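Local coordinates for ScaE cell-surface anchored scaffoldin protein (Ruminococcus flavefaciens, PDB 2ZF9) that probably binds dockerin modules through its type III cohesin, the part present here, and so anchors cellulosome components to the bacterial cell surface, at residues G21-A26 with G168-A173; S117-K122 with T160-D165. All coordinates share one frame; numbering follows the deposited sequence.

Contact 1 of 2, residues G21-A26 with G168-A173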
ATOM      1  N   GLY A  21      -9.743  18.237  -7.754  1.00 25.10           N
ATOM      2  CA  GLY A  21     -10.656  19.068  -8.543  1.00 23.82           C
ATOM      3  C   GLY A  21     -11.383  19.979  -7.582  1.00 26.20           C
ATOM      4  O   GLY A  21     -10.744  20.568  -6.686  1.00 23.29           O
ATOM      5  N   ASN A  22     -12.711  20.029  -7.710  1.00 24.42           N
ATOM      6  CA  ASN A  22     -13.529  20.873  -6.822  1.00 28.37           C
ATOM      7  C   ASN A  22     -14.249  20.146  -5.711  1.00 26.72           C
ATOM      8  O   ASN A  22     -15.175  20.711  -5.100  1.00 26.82           O
ATOM      9  CB  ASN A  22     -14.559  21.676  -7.633  1.00 32.86           C
ATOM     10  CG  ASN A  22     -13.969  22.937  -8.216  1.00 43.71           C
ATOM     11  OD1 ASN A  22     -13.165  23.620  -7.566  1.00 57.71           O
ATOM     12  ND2 ASN A  22     -14.364  23.262  -9.444  1.00 50.75           N
ATOM     13  N   LEU A  23     -13.823  18.913  -5.423  1.00 22.21           N
ATOM     14  CA  LEU A  23     -14.468  18.132  -4.407  1.00 20.90           C
ATOM     15  C   LEU A  23     -14.110  18.674  -3.032  1.00 20.23           C
ATOM     16  O   LEU A  23     -12.997  19.145  -2.798  1.00 20.33           O
ATOM     17  CB  LEU A  23     -14.079  16.651  -4.501  1.00 21.75           C
ATOM     18  CG  LEU A  23     -14.356  15.909  -5.814  1.00 20.66           C
ATOM     19  CD1 LEU A  23     -13.569  14.614  -5.731  1.00 26.12           C
ATOM     20  CD2 LEU A  23     -15.810  15.628  -6.047  1.00 29.16           C
ATOM     21  N   ASP A  24     -15.064  18.618  -2.133  1.00 18.00           N
ATOM     22  CA  ASP A  24     -14.821  19.008  -0.748  1.00 22.64           C
ATOM     23  C   ASP A  24     -14.330  17.729  -0.076  1.00 20.88           C
ATOM     24  O   ASP A  24     -15.113  16.929   0.444  1.00 21.75           O
ATOM     25  CB  ASP A  24     -16.117  19.505  -0.138  1.00 22.81           C
ATOM     26  CG  ASP A  24     -16.014  19.816   1.354  1.00 30.58           C
ATOM     27  OD1 ASP A  24     -14.973  19.552   1.994  1.00 28.49           O
ATOM     28  OD2 ASP A  24     -17.024  20.338   1.879  1.00 31.70           O
ATOM     29  N   VAL A  25     -13.029  17.516  -0.122  1.00 19.62           N
ATOM     30  CA  VAL A  25     -12.490  16.189   0.235  1.00 19.75           C
ATOM     31  C   VAL A  25     -12.745  15.865   1.694  1.00 21.75           C
ATOM     32  O   VAL A  25     -13.050  14.744   2.029  1.00 20.12           O
ATOM     33  CB  VAL A  25     -10.989  16.081  -0.091  1.00 21.86           C
ATOM     34  CG1 VAL A  25     -10.411  14.702   0.371  1.00 16.62           C
ATOM     35  CG2 VAL A  25     -10.773  16.299  -1.588  1.00 17.43           C
ATOM     36  N   ALA A  26     -12.644  16.863   2.568  1.00 22.11           N
ATOM     37  CA  ALA A  26     -12.787  16.613   4.005  1.00 21.90           C
ATOM     38  C   ALA A  26     -14.233  16.246   4.395  1.00 23.13           C
ATOM     39  O   ALA A  26     -14.454  15.760   5.497  1.00 24.88           O
ATOM     40  CB  ALA A  26     -12.280  17.832   4.806  1.00 22.26           C
ATOM     41  N   GLY A 168     -17.769   7.372  -4.123  1.00 16.06           N
ATOM     42  CA  GLY A 168     -16.579   6.644  -4.554  1.00 16.62           C
ATOM     43  C   GLY A 168     -15.475   7.638  -4.876  1.00 17.96           C
ATOM     44  O   GLY A 168     -14.325   7.439  -4.499  1.00 22.15           O
ATOM     45  N   LEU A 169     -15.811   8.719  -5.563  1.00 15.54           N
ATOM     46  CA  LEU A 169     -14.769   9.730  -5.924  1.00 18.87           C
ATOM     47  C   LEU A 169     -14.171  10.435  -4.723  1.00 18.59           C
ATOM     48  O   LEU A 169     -12.972  10.771  -4.723  1.00 17.08           O
ATOM     49  CB  LEU A 169     -15.295  10.795  -6.864  1.00 19.81           C
ATOM     50  CG  LEU A 169     -15.660  10.338  -8.261  1.00 25.99           C
ATOM     51  CD1 LEU A 169     -15.725  11.553  -9.169  1.00 26.88           C
ATOM     52  CD2 LEU A 169     -14.672   9.341  -8.806  1.00 34.13           C
ATOM     53  N   LEU A 170     -15.035  10.725  -3.741  1.00 16.38           N
ATOM     54  CA  LEU A 170     -14.625  11.412  -2.527  1.00 17.19           C
ATOM     55  C   LEU A 170     -13.718  10.523  -1.686  1.00 14.90           C
ATOM     56  O   LEU A 170     -12.746  11.000  -1.119  1.00 15.50           O
ATOM     57  CB  LEU A 170     -15.851  11.793  -1.668  1.00 16.11           C
ATOM     58  CG  LEU A 170     -16.586  13.074  -2.090  1.00 25.34           C
ATOM     59  CD1 LEU A 170     -17.938  13.208  -1.347  1.00 26.63           C
ATOM     60  CD2 LEU A 170     -15.734  14.339  -1.862  1.00 20.00           C
HETATM   61  N   MSE A 171     -14.089   9.243  -1.536  1.00 14.58           N
HETATM   62  CA  MSE A 171     -13.276   8.342  -0.726  1.00 19.52           C
HETATM   63  C   MSE A 171     -11.915   8.146  -1.416  1.00 14.81           C
HETATM   64  O   MSE A 171     -10.902   8.016  -0.745  1.00 15.38           O
HETATM   65  CB  MSE A 171     -14.008   7.005  -0.493  1.00 17.56           C
HETATM   66  CG  MSE A 171     -13.948   6.050  -1.643  1.00 30.63           C
HETATM   67 SE   MSE A 171     -14.652   4.225  -1.180  1.00 38.14          SE
HETATM   68  CE  MSE A 171     -14.208   3.990   0.404  1.00 10.94           C
ATOM     69  N   GLN A 172     -11.893   8.108  -2.752  1.00 13.58           N
ATOM     70  CA  GLN A 172     -10.599   8.000  -3.457  1.00 15.25           C
ATOM     71  C   GLN A 172      -9.733   9.250  -3.231  1.00 15.46           C
ATOM     72  O   GLN A 172      -8.533   9.147  -2.980  1.00 16.21           O
ATOM     73  CB  GLN A 172     -10.815   7.841  -4.961  1.00 17.15           C
ATOM     74  CG  GLN A 172      -9.536   7.560  -5.744  1.00 15.92           C
ATOM     75  CD  GLN A 172      -9.871   7.028  -7.116  1.00 15.16           C
ATOM     76  OE1 GLN A 172     -10.223   5.866  -7.265  1.00 15.79           O
ATOM     77  NE2 GLN A 172      -9.810   7.894  -8.111  1.00 17.32           N
ATOM     78  N   ALA A 173     -10.334  10.430  -3.387  1.00 16.97           N
ATOM     79  CA  ALA A 173      -9.621  11.674  -3.163  1.00 15.64           C
ATOM     80  C   ALA A 173      -9.106  11.709  -1.725  1.00 17.24           C
ATOM     81  O   ALA A 173      -7.954  12.084  -1.497  1.00 15.85           O
ATOM     82  CB  ALA A 173     -10.536  12.879  -3.446  1.00 16.62           C
TER
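The carbonyl oxygen of Leu169 accepts the helical bond from the backbone N of Ala173 at 3.0 Å, and Leu23 of the loop brings a methyl group beside that same turn. Leu23 CD1 lies 4.0 Å from Leu169 O and 4.2 Å from Ala173 CB, and Leu169 CB is also within touching distance of it. The side chain reaches this far because CD1 stands anti to CA (chi2 166°), which stretches the leucine out towards the helix. No hydrogen bond joins 21-26 to 168-173, so the contact illustrates a loop held against a helix by apolar side chains.

The second point of support comes from the helix. Leu170 leaves the helix pointing neither at the loop nor away from it, but its end comes nearer, and its CD2 packs 3.9 Å from Leu23 CB. The same methyl lies 3.5 Å from Asp24 O, a carbonyl that is hydrogen-bonded to Ser27 OG.

Residues 168-173 belong to helix 166-178, the single long helix of a module otherwise built from the strands of a cohesin fold. Met171, deposited as selenomethionine, and Gln172 are turned to another part of its circumference, where both meet strand 158-160; Gln172 OE1 is bonded to Phe159 N and its NE2 to Tyr18 OH. The loop packs on a different flank, where Asp24 centres an inverse gamma turn between the two apolar residues Leu23 and Val25.

Val25 spreads its two methyl groups over Ala173. CG1, anti to the backbone N (chi1 177°), comes 3.9 Å from Ala173 C, whereas CG2 meets Ala173 CB at 3.9 Å. Farther along the helix, Trp174 and Thr177 continue the surface on which Val25 rests.

Contact 2 of 2, residues S117-K122 with T160-D165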
ATOM      1  N   SER A 117     -17.983  -7.214  -8.056  1.00 21.20           N
ATOM      2  CA  SER A 117     -19.287  -6.821  -8.618  1.00 21.98           C
ATOM      3  C   SER A 117     -20.123  -6.071  -7.588  1.00 21.77           C
ATOM      4  O   SER A 117     -21.098  -5.435  -7.952  1.00 22.55           O
ATOM      5  CB  SER A 117     -20.057  -8.049  -9.136  1.00 24.33           C
ATOM      6  OG  SER A 117     -20.244  -8.997  -8.091  1.00 29.89           O
ATOM      7  N   THR A 118     -19.738  -6.138  -6.316  1.00 19.41           N
ATOM      8  CA  THR A 118     -20.391  -5.374  -5.233  1.00 19.99           C
ATOM      9  C   THR A 118     -19.281  -4.819  -4.313  1.00 21.02           C
ATOM     10  O   THR A 118     -18.133  -5.231  -4.418  1.00 19.19           O
ATOM     11  CB  THR A 118     -21.309  -6.254  -4.332  1.00 20.13           C
ATOM     12  OG1 THR A 118     -20.506  -7.263  -3.696  1.00 24.95           O
ATOM     13  CG2 THR A 118     -22.424  -6.939  -5.134  1.00 28.02           C
ATOM     14  N   ASN A 119     -19.637  -3.905  -3.409  1.00 18.48           N
ATOM     15  CA  ASN A 119     -18.663  -3.282  -2.533  1.00 18.48           C
ATOM     16  C   ASN A 119     -18.366  -4.177  -1.336  1.00 20.08           C
ATOM     17  O   ASN A 119     -18.734  -3.870  -0.197  1.00 23.50           O
ATOM     18  CB  ASN A 119     -19.131  -1.885  -2.090  1.00 16.92           C
ATOM     19  CG  ASN A 119     -19.237  -0.932  -3.246  1.00 19.83           C
ATOM     20  OD1 ASN A 119     -18.350  -0.899  -4.099  1.00 16.73           O
ATOM     21  ND2 ASN A 119     -20.321  -0.135  -3.290  1.00 16.22           N
ATOM     22  N   ASN A 120     -17.711  -5.298  -1.602  1.00 19.99           N
ATOM     23  CA  ASN A 120     -17.428  -6.242  -0.546  1.00 19.67           C
ATOM     24  C   ASN A 120     -15.958  -6.308  -0.111  1.00 18.22           C
ATOM     25  O   ASN A 120     -15.535  -7.262   0.539  1.00 18.40           O
ATOM     26  CB  ASN A 120     -18.029  -7.642  -0.877  1.00 19.45           C
ATOM     27  CG  ASN A 120     -17.520  -8.217  -2.171  1.00 20.72           C
ATOM     28  OD1 ASN A 120     -16.645  -7.635  -2.820  1.00 22.18           O
ATOM     29  ND2 ASN A 120     -18.060  -9.388  -2.568  1.00 21.77           N
ATOM     30  N   GLY A 121     -15.192  -5.256  -0.392  1.00 18.64           N
ATOM     31  CA  GLY A 121     -13.920  -5.098   0.310  1.00 17.33           C
ATOM     32  C   GLY A 121     -14.117  -4.944   1.825  1.00 20.06           C
ATOM     33  O   GLY A 121     -15.141  -4.423   2.278  1.00 21.37           O
ATOM     34  N   LYS A 122     -13.127  -5.380   2.594  1.00 18.11           N
ATOM     35  CA  LYS A 122     -13.148  -5.306   4.059  1.00 17.49           C
ATOM     36  C   LYS A 122     -11.918  -4.559   4.589  1.00 19.88           C
ATOM     37  O   LYS A 122     -11.010  -4.206   3.836  1.00 19.02           O
ATOM     38  CB  LYS A 122     -13.165  -6.737   4.642  1.00 18.04           C
ATOM     39  CG  LYS A 122     -14.381  -7.605   4.221  1.00 18.75           C
ATOM     40  CD  LYS A 122     -15.679  -7.041   4.849  1.00 19.69           C
ATOM     41  CE  LYS A 122     -16.839  -8.064   4.767  1.00 22.05           C
ATOM     42  NZ  LYS A 122     -18.092  -7.437   5.325  1.00 29.16           N
ATOM     43  N   THR A 160     -11.834   2.920  -4.759  1.00 17.22           N
ATOM     44  CA  THR A 160     -13.171   3.446  -5.064  1.00 17.93           C
ATOM     45  C   THR A 160     -14.181   2.309  -5.058  1.00 18.59           C
ATOM     46  O   THR A 160     -13.818   1.176  -4.738  1.00 16.32           O
ATOM     47  CB  THR A 160     -13.194   4.260  -6.424  1.00 17.22           C
ATOM     48  OG1 THR A 160     -14.383   5.053  -6.503  1.00 18.57           O
ATOM     49  CG2 THR A 160     -13.025   3.363  -7.681  1.00 20.29           C
ATOM     50  N   ASN A 161     -15.446   2.632  -5.346  1.00 17.85           N
ATOM     51  CA  ASN A 161     -16.537   1.659  -5.219  1.00 17.69           C
ATOM     52  C   ASN A 161     -16.995   1.157  -6.593  1.00 20.13           C
ATOM     53  O   ASN A 161     -16.480   1.633  -7.615  1.00 17.43           O
ATOM     54  CB  ASN A 161     -17.693   2.234  -4.360  1.00 18.54           C
ATOM     55  CG  ASN A 161     -18.281   3.526  -4.916  1.00 22.19           C
ATOM     56  OD1 ASN A 161     -18.022   3.899  -6.060  1.00 19.83           O
ATOM     57  ND2 ASN A 161     -19.088   4.209  -4.100  1.00 20.85           N
ATOM     58  N   VAL A 162     -17.935   0.218  -6.667  1.00 18.35           N
ATOM     59  CA  VAL A 162     -18.240  -0.330  -7.993  0.50 21.75           C
ATOM     60  C   VAL A 162     -18.862   0.707  -8.939  1.00 24.34           C
ATOM     61  O   VAL A 162     -18.557   0.696 -10.129  1.00 25.46           O
ATOM     62  CB  VAL A 162     -19.044  -1.669  -7.989  0.50 21.25           C
ATOM     63  CG1 VAL A 162     -18.327  -2.734  -7.172  0.50 20.52           C
ATOM     64  CG2 VAL A 162     -20.452  -1.480  -7.488  0.50 21.60           C
ATOM     65  N   LYS A 163     -19.682   1.625  -8.425  1.00 23.06           N
ATOM     66  CA  LYS A 163     -20.331   2.576  -9.331  1.00 25.52           C
ATOM     67  C   LYS A 163     -19.494   3.796  -9.714  1.00 26.29           C
ATOM     68  O   LYS A 163     -19.807   4.494 -10.685  1.00 26.30           O
ATOM     69  CB  LYS A 163     -21.643   3.036  -8.746  1.00 28.94           C
ATOM     70  CG  LYS A 163     -22.757   2.027  -8.937  1.00 32.90           C
ATOM     71  CD  LYS A 163     -23.980   2.478  -8.175  1.00 37.67           C
ATOM     72  CE  LYS A 163     -25.155   1.532  -8.426  1.00 37.71           C
ATOM     73  NZ  LYS A 163     -26.356   2.135  -7.774  1.00 44.21           N
ATOM     74  N   LYS A 164     -18.448   4.060  -8.934  1.00 26.94           N
ATOM     75  CA  LYS A 164     -17.685   5.307  -9.019  1.00 27.21           C
ATOM     76  C   LYS A 164     -18.586   6.522  -9.000  1.00 27.30           C
ATOM     77  O   LYS A 164     -18.469   7.411  -9.831  1.00 31.74           O
ATOM     78  CB  LYS A 164     -16.782   5.307 -10.250  1.00 30.36           C
ATOM     79  CG  LYS A 164     -15.673   4.308 -10.178  1.00 32.22           C
ATOM     80  CD  LYS A 164     -14.564   4.688 -11.142  1.00 43.48           C
ATOM     81  CE  LYS A 164     -13.897   6.003 -10.733  1.00 36.38           C
ATOM     82  NZ  LYS A 164     -12.687   6.341 -11.551  1.00 39.64           N
ATOM     83  N   ASP A 165     -19.494   6.556  -8.038  1.00 24.04           N
ATOM     84  CA  ASP A 165     -20.343   7.707  -7.829  1.00 25.55           C
ATOM     85  C   ASP A 165     -19.614   8.747  -6.970  1.00 26.22           C
ATOM     86  O   ASP A 165     -18.411   8.635  -6.734  1.00 24.24           O
ATOM     87  CB  ASP A 165     -21.672   7.270  -7.161  1.00 25.72           C
ATOM     88  CG  ASP A 165     -21.462   6.470  -5.867  1.00 28.95           C
ATOM     89  OD1 ASP A 165     -20.352   6.534  -5.307  1.00 22.28           O
ATOM     90  OD2 ASP A 165     -22.412   5.784  -5.384  1.00 27.60           O
TER
HETATM   91  O   HOH W   1     -20.940   1.438  -5.711  1.00 20.78           O
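Asn119 carries its CG beside its own backbone N and anti to the carbonyl carbon (chi1 -64°), and this brings CG toward the chain at Asn161 and Val162. In Asn161 the CG sits between the backbone N and the carbonyl carbon (chi1 58°). The CB of Asn161 packs against the incoming amide, 3.2 Å from Asn119 OD1. That oxygen accepts the backbone N-H of Val162 at 2.8 Å, on a lone pair in the carbonyl plane. The other branch, Asn119 ND2, donates to a water 3.0 Å away, which also accepts from Lys163 N, so both ends of one amide link the loops. An alanine at Asn119 would probably leave Val162 N without this acceptor and the water without one of its two donors. In one of its two conformers, Val162 lays CG1 against the backbone carbons of Ser117 and Thr118.

Behind this, Asn161 ND2 donates to Asp165 OD1 at 2.9 Å, and Asp165 N-caps the helix by accepting from Gly168 N. The contact thus ties the loop between strands 109-115 and 124-132 to the connection from strand 158-160 into helix 166-178.

Overall arrangement
Both contacts lie on the same side of the module, their centres about 15 Å apart and each 18 to 19 Å from the chain centre. Along the sequence contact 2 is nested within the loop that contact 1 closes, and the start of helix 166-178 joins them. There Gly168 O and Thr160 OG1 probably share a hydrogen bond at 3.1 Å, while Leu169 CD2 packs 3.9 Å from Lys164 CE. The pair shows two ways of fastening loops around one helix: contact 2, at the connection leading into it, adds polar bonds to the packing of Val162, whereas contact 1, on its flank, relies on apolar side chains without a hydrogen bond across it.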